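Local atomic coordinates of putative Acetyltransferase (Pyrococcus horikoshii, PDB entry 3DDD), a protein that binds coenzyme A and probably transfers an acyl group from acyl-coenzyme A to an acceptor, as GNAT-family acetyltransferases do. Residues 28-33 against 56-61; 86-91 against 177-182; 196-201 against 228-233. All coordinates share one frame; numbering follows the deposited sequence.

Interaction 1 (28-33 against 56-61)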
ATOM      1  N   ASP A  28     -14.382 -13.677  -6.966  1.00 36.79           N
ATOM      2  CA  ASP A  28     -15.729 -13.365  -7.471  1.00 38.00           C
ATOM      3  C   ASP A  28     -16.279 -12.074  -6.890  1.00 37.49           C
ATOM      4  O   ASP A  28     -17.239 -11.560  -7.426  1.00 34.78           O
ATOM      5  CB  ASP A  28     -16.746 -14.472  -7.193  1.00 37.75           C
ATOM      6  CG  ASP A  28     -16.278 -15.840  -7.688  1.00 49.42           C
ATOM      7  OD1 ASP A  28     -15.481 -15.899  -8.670  1.00 56.05           O
ATOM      8  OD2 ASP A  28     -16.708 -16.850  -7.075  1.00 51.82           O
ATOM      9  N   ASP A  29     -15.685 -11.564  -5.799  1.00 35.49           N
ATOM     10  CA  ASP A  29     -16.151 -10.340  -5.169  1.00 35.26           C
ATOM     11  C   ASP A  29     -15.461  -9.049  -5.675  1.00 36.71           C
ATOM     12  O   ASP A  29     -15.668  -7.974  -5.086  1.00 29.58           O
ATOM     13  CB  ASP A  29     -15.944 -10.434  -3.662  1.00 36.04           C
ATOM     14  CG  ASP A  29     -16.752 -11.530  -3.040  1.00 32.47           C
ATOM     15  OD1 ASP A  29     -17.989 -11.508  -3.134  1.00 34.53           O
ATOM     16  OD2 ASP A  29     -16.158 -12.425  -2.448  1.00 35.31           O
ATOM     17  N   ILE A  30     -14.674  -9.147  -6.754  1.00 36.66           N
ATOM     18  CA  ILE A  30     -13.838  -8.017  -7.199  1.00 38.23           C
ATOM     19  C   ILE A  30     -14.671  -6.793  -7.567  1.00 37.13           C
ATOM     20  O   ILE A  30     -14.328  -5.674  -7.191  1.00 38.26           O
ATOM     21  CB  ILE A  30     -12.878  -8.417  -8.376  1.00 39.63           C
ATOM     22  CG1 ILE A  30     -11.729  -9.276  -7.850  1.00 43.52           C
ATOM     23  CG2 ILE A  30     -12.225  -7.194  -9.052  1.00 37.66           C
ATOM     24  CD1 ILE A  30     -10.610  -8.463  -7.246  1.00 45.03           C
ATOM     25  N   GLU A  31     -15.770  -7.000  -8.276  1.00 38.64           N
ATOM     26  CA  GLU A  31     -16.586  -5.877  -8.695  1.00 39.55           C
ATOM     27  C   GLU A  31     -17.148  -5.139  -7.469  1.00 38.10           C
ATOM     28  O   GLU A  31     -17.099  -3.904  -7.402  1.00 34.29           O
ATOM     29  CB  GLU A  31     -17.683  -6.309  -9.669  1.00 41.25           C
ATOM     30  CG  GLU A  31     -17.171  -6.747 -11.112  1.00 47.36           C
ATOM     31  CD  GLU A  31     -16.253  -5.713 -11.835  1.00 54.19           C
ATOM     32  OE1 GLU A  31     -16.299  -4.496 -11.533  1.00 63.57           O
ATOM     33  OE2 GLU A  31     -15.461  -6.123 -12.717  1.00 51.48           O
ATOM     34  N   ASP A  32     -17.649  -5.890  -6.494  1.00 34.04           N
ATOM     35  CA  ASP A  32     -18.142  -5.275  -5.266  1.00 33.27           C
ATOM     36  C   ASP A  32     -17.054  -4.526  -4.509  1.00 33.03           C
ATOM     37  O   ASP A  32     -17.289  -3.436  -3.991  1.00 34.41           O
ATOM     38  CB  ASP A  32     -18.809  -6.324  -4.355  1.00 33.60           C
ATOM     39  CG  ASP A  32     -20.099  -6.864  -4.940  1.00 37.25           C
ATOM     40  OD1 ASP A  32     -20.578  -6.297  -5.955  1.00 35.38           O
ATOM     41  OD2 ASP A  32     -20.651  -7.825  -4.368  1.00 45.84           O
HETATM   42  N   MSE A  33     -15.866  -5.100  -4.426  1.00 33.52           N
HETATM   43  CA  MSE A  33     -14.787  -4.438  -3.705  1.00 36.38           C
HETATM   44  C   MSE A  33     -14.518  -3.106  -4.391  1.00 35.99           C
HETATM   45  O   MSE A  33     -14.370  -2.066  -3.726  1.00 33.73           O
HETATM   46  CB  MSE A  33     -13.517  -5.305  -3.697  1.00 35.74           C
HETATM   47  CG  MSE A  33     -13.677  -6.590  -2.911  1.00 39.81           C
HETATM   48 SE   MSE A  33     -12.366  -7.963  -3.294  0.75 36.45          SE
HETATM   49  CE  MSE A  33     -10.733  -7.018  -2.884  1.00 27.95           C
ATOM     50  N   ILE A  56      -4.407  -7.878  -7.932  1.00 38.51           N
ATOM     51  CA  ILE A  56      -3.038  -8.030  -7.422  1.00 39.24           C
ATOM     52  C   ILE A  56      -3.071  -8.263  -5.911  1.00 40.00           C
ATOM     53  O   ILE A  56      -2.412  -9.156  -5.408  1.00 43.60           O
ATOM     54  CB  ILE A  56      -2.182  -6.797  -7.774  1.00 39.64           C
ATOM     55  CG1 ILE A  56      -1.919  -6.768  -9.294  1.00 38.45           C
ATOM     56  CG2 ILE A  56      -0.885  -6.775  -6.988  1.00 32.66           C
ATOM     57  CD1 ILE A  56      -1.355  -5.428  -9.787  1.00 38.61           C
ATOM     58  N   SER A  57      -3.874  -7.486  -5.203  1.00 40.35           N
ATOM     59  CA  SER A  57      -4.004  -7.611  -3.749  1.00 40.62           C
ATOM     60  C   SER A  57      -4.417  -9.016  -3.326  1.00 40.32           C
ATOM     61  O   SER A  57      -3.800  -9.596  -2.447  1.00 39.19           O
ATOM     62  CB  SER A  57      -4.993  -6.568  -3.216  1.00 42.25           C
ATOM     63  OG  SER A  57      -4.502  -5.257  -3.496  1.00 42.76           O
ATOM     64  N   LEU A  58      -5.442  -9.573  -3.963  1.00 38.89           N
ATOM     65  CA  LEU A  58      -5.862 -10.933  -3.670  1.00 39.79           C
ATOM     66  C   LEU A  58      -4.833 -12.003  -4.079  1.00 40.42           C
ATOM     67  O   LEU A  58      -4.841 -13.079  -3.511  1.00 42.95           O
ATOM     68  CB  LEU A  58      -7.241 -11.251  -4.283  1.00 39.49           C
ATOM     69  CG  LEU A  58      -8.454 -10.519  -3.711  1.00 41.20           C
ATOM     70  CD1 LEU A  58      -9.760 -10.952  -4.398  1.00 36.62           C
ATOM     71  CD2 LEU A  58      -8.537 -10.691  -2.199  1.00 41.33           C
ATOM     72  N   GLU A  59      -3.986 -11.750  -5.071  1.00 38.32           N
ATOM     73  CA  GLU A  59      -2.844 -12.632  -5.316  1.00 39.89           C
ATOM     74  C   GLU A  59      -1.816 -12.563  -4.171  1.00 37.77           C
ATOM     75  O   GLU A  59      -1.235 -13.561  -3.786  1.00 35.48           O
ATOM     76  CB  GLU A  59      -2.136 -12.275  -6.627  1.00 37.76           C
ATOM     77  CG  GLU A  59      -2.633 -13.050  -7.810  1.00 45.01           C
ATOM     78  CD  GLU A  59      -1.875 -12.741  -9.087  1.00 48.10           C
ATOM     79  OE1 GLU A  59      -0.682 -12.323  -9.026  1.00 51.27           O
ATOM     80  OE2 GLU A  59      -2.494 -12.925 -10.164  1.00 64.30           O
ATOM     81  N   VAL A  60      -1.552 -11.357  -3.684  1.00 38.86           N
ATOM     82  CA  VAL A  60      -0.623 -11.157  -2.578  1.00 38.62           C
ATOM     83  C   VAL A  60      -1.170 -11.829  -1.304  1.00 37.49           C
ATOM     84  O   VAL A  60      -0.433 -12.504  -0.576  1.00 35.65           O
ATOM     85  CB  VAL A  60      -0.316  -9.644  -2.411  1.00 41.51           C
ATOM     86  CG1 VAL A  60       0.507  -9.353  -1.173  1.00 38.38           C
ATOM     87  CG2 VAL A  60       0.416  -9.126  -3.692  1.00 34.11           C
ATOM     88  N   GLN A  61      -2.462 -11.687  -1.044  1.00 35.70           N
ATOM     89  CA  GLN A  61      -3.047 -12.266   0.167  1.00 31.30           C
ATOM     90  C   GLN A  61      -4.436 -12.792  -0.120  1.00 32.79           C
ATOM     91  O   GLN A  61      -5.431 -12.093   0.070  1.00 32.23           O
ATOM     92  CB  GLN A  61      -3.044 -11.251   1.306  1.00 30.95           C
ATOM     93  CG  GLN A  61      -3.197 -11.889   2.708  1.00 26.54           C
ATOM     94  CD  GLN A  61      -1.980 -12.699   3.142  1.00 39.95           C
ATOM     95  OE1 GLN A  61      -0.872 -12.180   3.214  1.00 38.11           O
ATOM     96  NE2 GLN A  61      -2.195 -13.972   3.450  1.00 34.23           N
TER
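I30, M33 and L58 carry this contact, and it is wholly apolar. One methyl of L58 serves both partners. CD1 of L58 lies 3.9 Å from CD1 of I30. The same L58 CD1 lies 4.1 Å from SE of M33, which is modelled as selenomethionine. The two approaches differ. I30 and L58 lie alongside, pointing opposite ways, and meet at their end methyls. M33 and L58 meet end on. The CB of I30 does not point at the other helix, but the chain beyond it turns so that CD1 closes the distance. CB of L58 points across the contact, and its branch is extended, with CD1 anti to CA (chi2 -179°). M33 also starts across the contact, then bends at its end (chi3 58°). The bend leaves SE and CE both beside the L58 methyls, SE slightly nearer.

The backbones stay well apart: the closest CA atoms, those of I30 and L58, are 9.2 Å from each other. Helices 30-41 and 47-60 are the two helices that follow the first strand of the GNAT fold. Their side chains meet above the sheet, where M33 and L58 both also touch C65 of strand 65-70. F54, one turn before L58, extends the apolar patch by touching I30 and M33. Coenzyme A lies about 12 Å from the side chain of M33; the contact sits back from the cofactor pocket and does not line it.

Hydrogen bonds hold each helix but none crosses between them. M33 N donates to D29 O at 3.0 Å. Q61 N bonds S57 O at 2.9 Å as the second helix ends. D29 sits at the N-cap position, but its side chain makes no capping bond. Its carboxylate pairs with R23 and T26 N instead.

Interaction 2 (86-91 against 177-182)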
ATOM      1  N   GLN A  86       5.786  -8.669  10.183  1.00 35.60           N
ATOM      2  CA  GLN A  86       4.738  -7.664  10.282  1.00 35.00           C
ATOM      3  C   GLN A  86       3.627  -7.953   9.276  1.00 32.60           C
ATOM      4  O   GLN A  86       3.801  -8.731   8.320  1.00 32.10           O
ATOM      5  CB  GLN A  86       5.334  -6.275  10.034  1.00 33.27           C
ATOM      6  CG  GLN A  86       5.902  -6.088   8.616  1.00 35.41           C
ATOM      7  CD  GLN A  86       6.589  -4.764   8.411  1.00 38.06           C
ATOM      8  OE1 GLN A  86       6.405  -3.834   9.184  1.00 41.76           O
ATOM      9  NE2 GLN A  86       7.368  -4.663   7.340  1.00 48.09           N
ATOM     10  N   ALA A  87       2.479  -7.339   9.515  1.00 35.04           N
ATOM     11  CA  ALA A  87       1.390  -7.284   8.521  1.00 33.77           C
ATOM     12  C   ALA A  87       1.042  -5.832   8.309  1.00 33.46           C
ATOM     13  O   ALA A  87       1.230  -5.008   9.207  1.00 32.18           O
ATOM     14  CB  ALA A  87       0.166  -8.054   8.980  1.00 30.69           C
ATOM     15  N   TRP A  88       0.559  -5.532   7.105  1.00 34.28           N
ATOM     16  CA  TRP A  88       0.011  -4.220   6.769  1.00 34.17           C
ATOM     17  C   TRP A  88      -1.499  -4.311   6.647  1.00 35.32           C
ATOM     18  O   TRP A  88      -2.022  -5.222   6.021  1.00 33.67           O
ATOM     19  CB  TRP A  88       0.585  -3.701   5.428  1.00 34.53           C
ATOM     20  CG  TRP A  88       0.965  -2.288   5.497  1.00 32.65           C
ATOM     21  CD1 TRP A  88       0.205  -1.205   5.134  1.00 33.24           C
ATOM     22  CD2 TRP A  88       2.166  -1.765   6.040  1.00 30.26           C
ATOM     23  NE1 TRP A  88       0.884  -0.057   5.384  1.00 30.13           N
ATOM     24  CE2 TRP A  88       2.097  -0.367   5.927  1.00 29.90           C
ATOM     25  CE3 TRP A  88       3.331  -2.341   6.540  1.00 36.75           C
ATOM     26  CZ2 TRP A  88       3.098   0.453   6.376  1.00 32.80           C
ATOM     27  CZ3 TRP A  88       4.342  -1.517   6.953  1.00 34.30           C
ATOM     28  CH2 TRP A  88       4.229  -0.142   6.847  1.00 32.87           C
ATOM     29  N   ILE A  89      -2.210  -3.370   7.244  1.00 34.81           N
ATOM     30  CA  ILE A  89      -3.637  -3.259   6.965  1.00 32.97           C
ATOM     31  C   ILE A  89      -3.847  -2.094   5.989  1.00 33.37           C
ATOM     32  O   ILE A  89      -3.320  -0.965   6.177  1.00 32.04           O
ATOM     33  CB  ILE A  89      -4.488  -3.155   8.244  1.00 32.80           C
ATOM     34  CG1 ILE A  89      -4.533  -4.524   8.929  1.00 31.82           C
ATOM     35  CG2 ILE A  89      -5.925  -2.726   7.934  1.00 31.91           C
ATOM     36  CD1 ILE A  89      -4.875  -4.481  10.418  1.00 34.66           C
ATOM     37  N   GLY A  90      -4.552  -2.406   4.910  1.00 30.50           N
ATOM     38  CA  GLY A  90      -4.868  -1.430   3.901  1.00 30.96           C
ATOM     39  C   GLY A  90      -6.216  -1.617   3.252  1.00 30.19           C
ATOM     40  O   GLY A  90      -6.942  -2.572   3.559  1.00 32.90           O
ATOM     41  N   LEU A  91      -6.590  -0.660   2.404  1.00 31.10           N
ATOM     42  CA  LEU A  91      -7.797  -0.781   1.568  1.00 34.09           C
ATOM     43  C   LEU A  91      -9.101  -0.769   2.399  1.00 36.70           C
ATOM     44  O   LEU A  91     -10.122  -1.286   1.976  1.00 37.27           O
ATOM     45  CB  LEU A  91      -7.685  -2.024   0.623  1.00 33.73           C
ATOM     46  CG  LEU A  91      -6.533  -2.066  -0.409  1.00 36.12           C
ATOM     47  CD1 LEU A  91      -6.673  -3.204  -1.488  1.00 31.71           C
ATOM     48  CD2 LEU A  91      -6.419  -0.707  -1.137  1.00 34.27           C
ATOM     49  N   LYS A 177      16.587  -4.697   3.516  1.00 34.79           N
ATOM     50  CA  LYS A 177      17.246  -3.703   4.343  1.00 32.62           C
ATOM     51  C   LYS A 177      16.390  -2.407   4.484  1.00 33.44           C
ATOM     52  O   LYS A 177      16.213  -1.883   5.578  1.00 34.67           O
ATOM     53  CB  LYS A 177      18.614  -3.443   3.703  1.00 33.49           C
ATOM     54  CG  LYS A 177      19.577  -2.573   4.443  1.00 34.40           C
ATOM     55  CD  LYS A 177      20.935  -2.523   3.682  1.00 35.90           C
ATOM     56  N   ALA A 178      15.836  -1.918   3.374  1.00 34.16           N
ATOM     57  CA  ALA A 178      15.013  -0.719   3.367  1.00 33.58           C
ATOM     58  C   ALA A 178      13.694  -0.948   4.103  1.00 33.37           C
ATOM     59  O   ALA A 178      13.343  -0.200   4.988  1.00 34.55           O
ATOM     60  CB  ALA A 178      14.743  -0.290   1.948  1.00 33.79           C
ATOM     61  N   PHE A 179      12.993  -2.014   3.742  1.00 34.96           N
ATOM     62  CA  PHE A 179      11.655  -2.299   4.259  1.00 34.21           C
ATOM     63  C   PHE A 179      11.647  -3.016   5.590  1.00 33.70           C
ATOM     64  O   PHE A 179      10.674  -2.942   6.314  1.00 37.74           O
ATOM     65  CB  PHE A 179      10.908  -3.159   3.233  1.00 33.70           C
ATOM     66  CG  PHE A 179       9.466  -3.385   3.556  1.00 28.99           C
ATOM     67  CD1 PHE A 179       8.614  -2.313   3.794  1.00 35.76           C
ATOM     68  CD2 PHE A 179       8.945  -4.654   3.547  1.00 35.04           C
ATOM     69  CE1 PHE A 179       7.251  -2.516   4.060  1.00 38.04           C
ATOM     70  CE2 PHE A 179       7.595  -4.869   3.824  1.00 39.70           C
ATOM     71  CZ  PHE A 179       6.753  -3.802   4.061  1.00 34.57           C
ATOM     72  N   GLY A 180      12.719  -3.742   5.896  1.00 37.89           N
ATOM     73  CA  GLY A 180      12.848  -4.476   7.160  1.00 35.65           C
ATOM     74  C   GLY A 180      12.195  -5.860   7.112  1.00 35.61           C
ATOM     75  O   GLY A 180      12.051  -6.534   8.136  1.00 34.04           O
ATOM     76  N   ASP A 181      11.758  -6.269   5.927  1.00 34.48           N
ATOM     77  CA  ASP A 181      11.018  -7.513   5.788  1.00 35.17           C
ATOM     78  C   ASP A 181      11.006  -7.940   4.349  1.00 34.19           C
ATOM     79  O   ASP A 181      11.514  -7.213   3.480  1.00 32.64           O
ATOM     80  CB  ASP A 181       9.579  -7.340   6.312  1.00 39.97           C
ATOM     81  CG  ASP A 181       9.003  -8.608   6.920  1.00 33.26           C
ATOM     82  OD1 ASP A 181       9.186  -9.699   6.367  1.00 35.76           O
ATOM     83  OD2 ASP A 181       8.340  -8.507   7.954  1.00 39.25           O
ATOM     84  N   ASP A 182      10.418  -9.124   4.112  1.00 34.98           N
ATOM     85  CA  ASP A 182      10.349  -9.752   2.803  1.00 34.91           C
ATOM     86  C   ASP A 182       8.984  -9.507   2.165  1.00 36.68           C
ATOM     87  O   ASP A 182       7.969 -10.073   2.614  1.00 36.87           O
ATOM     88  CB  ASP A 182      10.644 -11.261   2.923  1.00 34.00           C
ATOM     89  CG  ASP A 182      10.522 -12.012   1.583  1.00 37.93           C
ATOM     90  OD1 ASP A 182      10.069 -11.419   0.580  1.00 33.23           O
ATOM     91  OD2 ASP A 182      10.854 -13.218   1.541  1.00 44.79           O
TER
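D181 OD1 is gripped by two backbone N-H groups, those of D182 and N84. The bond from D182 N to D181 OD1 is short, 2.6 Å, and uses the anti lone pair. The other oxygen, OD2, accepts from K85 N and lies 3.4 Å from Q86 N. The carboxylate thus faces the turn between strands 73-82 and 86-94, the third and fourth of the first GNAT unit.

Q86 runs alongside it. Its CG is 3.5 Å from D181 OD2, and its amide plane is only 11° from that of the carboxylate. CG sits between the backbone N and the carbonyl carbon (chi1 64°), and from there the chain extends to F179. NE2 of Q86 stands 3.4 Å above one face of the F179 ring, offset toward the rim. The amide and ring planes are 45° apart. The amide oxygen, OE1, is held by R123. Farther along the strand, W88 CZ3 meets F179 CE1 at 4.2 Å.

With an alanine in place of D181, the N-H groups of N84, K85 and D182 would probably lose the carboxylate oxygens that accept from them, and the turn would be less firmly tied to the end of helix 169-179.

Main-chain donors on both oxygens probably fix the rotation of this buried carboxylate, while the bond from R123 orients the Q86 amide with its nitrogen over the aromatic face.

Interaction 3 (196-201 against 228-233). With EDO (1,2-ethanediol), chain D.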
ATOM      1  N   ARG A 196       7.532  -2.456 -14.240  1.00 36.43           N
ATOM      2  CA  ARG A 196       8.894  -2.514 -14.745  1.00 36.69           C
ATOM      3  C   ARG A 196       9.863  -2.330 -13.604  1.00 34.57           C
ATOM      4  O   ARG A 196       9.709  -1.395 -12.839  1.00 32.87           O
ATOM      5  CB  ARG A 196       9.125  -1.390 -15.717  1.00 37.59           C
ATOM      6  CG  ARG A 196       8.166  -1.369 -16.949  1.00 43.16           C
ATOM      7  CD  ARG A 196       8.258   0.040 -17.579  1.00 46.21           C
ATOM      8  NE  ARG A 196       7.553   0.226 -18.847  1.00 48.16           N
ATOM      9  CZ  ARG A 196       8.000  -0.198 -20.014  1.00 44.96           C
ATOM     10  NH1 ARG A 196       9.144  -0.868 -20.100  1.00 49.69           N
ATOM     11  NH2 ARG A 196       7.285   0.043 -21.093  1.00 54.36           N
ATOM     12  N   LEU A 197      10.875  -3.199 -13.508  1.00 32.87           N
ATOM     13  CA  LEU A 197      11.878  -3.079 -12.466  1.00 32.35           C
ATOM     14  C   LEU A 197      13.130  -2.380 -13.039  1.00 32.77           C
ATOM     15  O   LEU A 197      13.834  -2.905 -13.914  1.00 30.82           O
ATOM     16  CB  LEU A 197      12.179  -4.450 -11.860  1.00 31.09           C
ATOM     17  CG  LEU A 197      13.254  -4.534 -10.774  1.00 35.73           C
ATOM     18  CD1 LEU A 197      12.827  -3.834  -9.486  1.00 31.73           C
ATOM     19  CD2 LEU A 197      13.613  -5.981 -10.539  1.00 29.74           C
ATOM     20  N   LEU A 198      13.394  -1.178 -12.544  1.00 33.84           N
ATOM     21  CA  LEU A 198      14.518  -0.387 -13.021  1.00 33.60           C
ATOM     22  C   LEU A 198      15.618  -0.481 -11.988  1.00 33.50           C
ATOM     23  O   LEU A 198      15.345  -0.366 -10.813  1.00 35.50           O
ATOM     24  CB  LEU A 198      14.103   1.064 -13.235  1.00 32.77           C
ATOM     25  CG  LEU A 198      12.921   1.319 -14.177  1.00 34.67           C
ATOM     26  CD1 LEU A 198      12.649   2.828 -14.255  1.00 32.00           C
ATOM     27  CD2 LEU A 198      13.168   0.739 -15.579  1.00 37.37           C
ATOM     28  N   CYS A 199      16.849  -0.698 -12.440  1.00 32.46           N
ATOM     29  CA  CYS A 199      17.977  -0.939 -11.580  1.00 34.11           C
ATOM     30  C   CYS A 199      19.139  -0.059 -12.015  1.00 35.27           C
ATOM     31  O   CYS A 199      19.388   0.097 -13.210  1.00 34.48           O
ATOM     32  CB  CYS A 199      18.397  -2.413 -11.688  1.00 37.84           C
ATOM     33  SG  CYS A 199      17.149  -3.653 -11.100  1.00 37.21           S
ATOM     34  N   ALA A 200      19.849   0.505 -11.040  1.00 34.67           N
ATOM     35  CA  ALA A 200      21.016   1.343 -11.301  1.00 35.59           C
ATOM     36  C   ALA A 200      22.168   0.681 -10.615  1.00 40.05           C
ATOM     37  O   ALA A 200      22.080   0.400  -9.426  1.00 40.72           O
ATOM     38  CB  ALA A 200      20.835   2.713 -10.734  1.00 32.95           C
ATOM     39  N   GLU A 201      23.247   0.430 -11.360  1.00 46.14           N
ATOM     40  CA  GLU A 201      24.470  -0.099 -10.773  1.00 50.00           C
ATOM     41  C   GLU A 201      23.995  -1.366 -10.033  1.00 48.97           C
ATOM     42  O   GLU A 201      23.093  -2.087 -10.561  1.00 51.09           O
ATOM     43  CB  GLU A 201      25.126   1.026  -9.929  1.00 48.82           C
ATOM     44  CG  GLU A 201      25.633   2.168 -10.877  1.00 56.34           C
ATOM     45  CD  GLU A 201      25.630   3.614 -10.319  1.00 56.49           C
ATOM     46  OE1 GLU A 201      26.076   3.827  -9.166  1.00 64.32           O
ATOM     47  OE2 GLU A 201      25.206   4.545 -11.072  1.00 56.73           O
ATOM     48  N   LEU A 228      14.801   7.732 -10.668  1.00 31.94           N
ATOM     49  CA  LEU A 228      13.576   8.502 -10.762  1.00 34.47           C
ATOM     50  C   LEU A 228      13.436   9.183 -12.127  1.00 35.67           C
ATOM     51  O   LEU A 228      12.342   9.205 -12.685  1.00 38.59           O
ATOM     52  CB  LEU A 228      13.432   9.480  -9.601  1.00 33.88           C
ATOM     53  CG  LEU A 228      12.048  10.093  -9.430  1.00 36.54           C
ATOM     54  CD1 LEU A 228      10.954   9.048  -9.477  1.00 24.61           C
ATOM     55  CD2 LEU A 228      11.998  10.930  -8.153  1.00 36.54           C
ATOM     56  N   LEU A 229      14.529   9.715 -12.667  1.00 34.71           N
ATOM     57  CA  LEU A 229      14.496  10.344 -13.995  1.00 32.30           C
ATOM     58  C   LEU A 229      14.063   9.355 -15.081  1.00 29.84           C
ATOM     59  O   LEU A 229      13.272   9.704 -15.942  1.00 32.15           O
ATOM     60  CB  LEU A 229      15.864  10.941 -14.377  1.00 30.42           C
ATOM     61  CG  LEU A 229      16.431  12.141 -13.631  1.00 28.16           C
ATOM     62  CD1 LEU A 229      17.895  12.330 -14.089  1.00 35.08           C
ATOM     63  CD2 LEU A 229      15.647  13.409 -13.864  1.00 29.26           C
ATOM     64  N   LYS A 230      14.617   8.149 -15.058  1.00 31.63           N
ATOM     65  CA  LYS A 230      14.255   7.091 -16.007  1.00 33.32           C
ATOM     66  C   LYS A 230      12.796   6.614 -15.821  1.00 34.31           C
ATOM     67  O   LYS A 230      12.102   6.291 -16.788  1.00 34.03           O
ATOM     68  CB  LYS A 230      15.231   5.912 -15.881  1.00 33.70           C
ATOM     69  CG  LYS A 230      15.008   4.730 -16.846  1.00 32.75           C
ATOM     70  CD  LYS A 230      15.097   5.115 -18.323  1.00 34.99           C
ATOM     71  CE  LYS A 230      16.512   5.479 -18.732  1.00 43.04           C
ATOM     72  NZ  LYS A 230      16.642   6.173 -20.070  1.00 45.29           N
ATOM     73  N   ALA A 231      12.347   6.588 -14.578  1.00 33.98           N
ATOM     74  CA  ALA A 231      10.972   6.222 -14.243  1.00 32.19           C
ATOM     75  C   ALA A 231      10.021   7.234 -14.832  1.00 32.73           C
ATOM     76  O   ALA A 231       8.979   6.869 -15.367  1.00 34.74           O
ATOM     77  CB  ALA A 231      10.789   6.108 -12.710  1.00 25.93           C
ATOM     78  N   PHE A 232      10.378   8.509 -14.760  1.00 35.16           N
ATOM     79  CA  PHE A 232       9.522   9.571 -15.299  1.00 34.36           C
ATOM     80  C   PHE A 232       9.398   9.402 -16.820  1.00 36.14           C
ATOM     81  O   PHE A 232       8.338   9.578 -17.410  1.00 36.80           O
ATOM     82  CB  PHE A 232      10.090  10.955 -14.942  1.00 33.75           C
ATOM     83  CG  PHE A 232       9.152  12.089 -15.263  1.00 32.65           C
ATOM     84  CD1 PHE A 232       9.032  12.564 -16.568  1.00 32.63           C
ATOM     85  CD2 PHE A 232       8.380  12.666 -14.262  1.00 31.44           C
ATOM     86  CE1 PHE A 232       8.114  13.572 -16.877  1.00 30.89           C
ATOM     87  CE2 PHE A 232       7.505  13.693 -14.539  1.00 31.60           C
ATOM     88  CZ  PHE A 232       7.359  14.150 -15.855  1.00 32.99           C
ATOM     89  N   GLN A 233      10.506   9.060 -17.444  1.00 34.60           N
ATOM     90  CA  GLN A 233      10.554   8.802 -18.851  1.00 37.92           C
ATOM     91  C   GLN A 233       9.646   7.634 -19.223  1.00 38.08           C
ATOM     92  O   GLN A 233       9.026   7.647 -20.278  1.00 37.58           O
ATOM     93  CB  GLN A 233      12.008   8.502 -19.221  1.00 39.88           C
ATOM     94  CG  GLN A 233      12.252   8.192 -20.666  1.00 42.78           C
ATOM     95  CD  GLN A 233      13.662   7.754 -20.903  1.00 44.71           C
ATOM     96  OE1 GLN A 233      14.587   8.170 -20.177  1.00 49.87           O
ATOM     97  NE2 GLN A 233      13.854   6.909 -21.925  1.00 48.34           N
TER
HETATM   98  C1  EDO D 302       3.777  -0.280 -16.314  1.00 58.33           C
HETATM   99  O1  EDO D 302       2.536  -0.811 -15.880  1.00 42.78           O
HETATM  100  C2  EDO D 302       3.430   0.871 -17.249  1.00 62.77           C
HETATM  101  O2  EDO D 302       4.649   1.414 -17.758  1.00 66.19           O
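The R196 guanidinium meets a bound 1,2-ethanediol at its edge, in the plane of the group. NE of R196 gives a weak hydrogen bond to O2 of the diol, 3.3 Å long with an N-H...O angle of 153°. The diol probably came from the crystallisation liquor, and R210 N also hydrogen-bonds it. Elsewhere on the same guanidinium, NH1 forms a salt bridge with E163. The second flat group is the Q233 amide. Its OE1 accepts from K230 NZ at 2.9 Å, with the donor tilted 28° from the carbonyl plane. The bond stays within the helix, from one residue to the third after it.

Between 196-201 and 228-233, L198 makes the contact; A200 touches the same helix earlier, at V223 and I227. CD1 of L198 presses against the helix backbone, 3.8 Å from CA of A231. The same L198 CD1 is 4.1 Å from A231 CB and 4.0 Å from K230 CG. One methyl therefore meets two successive helix residues. A231 is small, so the leucine branch can come right up to the backbone. K230 joins by the root of its side chain. Its CG is anti to the backbone N (chi1 -178°), and the chain then bends twice and carries NZ away toward Q233.

Strand 196-200 pairs with strands 161-164 and 204-209, and helix 221-233 packs across them. This is the helix-on-sheet packing of the second GNAT unit. L198 also touches V208, which A231 touches too.

A polar tie to the earlier part of the helix comes from E201, which makes salt bridges to R222 and K226. Between the two segments themselves the junction at L198 is aliphatic and has no hydrogen bond, and the charged ends of R196 and K230 find their polar partners around it.

Overall arrangement
Along the chain the three contacts follow one another, each closing before the next opens. Interaction 1 lies in the first GNAT unit, where helices 30-41 and 47-60 pack together. Interaction 2 joins the two units: strand 86-94 of the first meets the end of helix 169-179 of the second. Interaction 3 lies in the second unit, between strand 196-200 and helix 221-233. Interactions 1 and 2 have centres 19 Å apart and touch, S57 OG lying 3.6 Å from L91 CD1. Interaction 3 touches neither; its centre lies 28 Å from the first and 22 Å from the second. The coenzyme A pocket, between residues 40 and 136, belongs to the first unit, away from interaction 3.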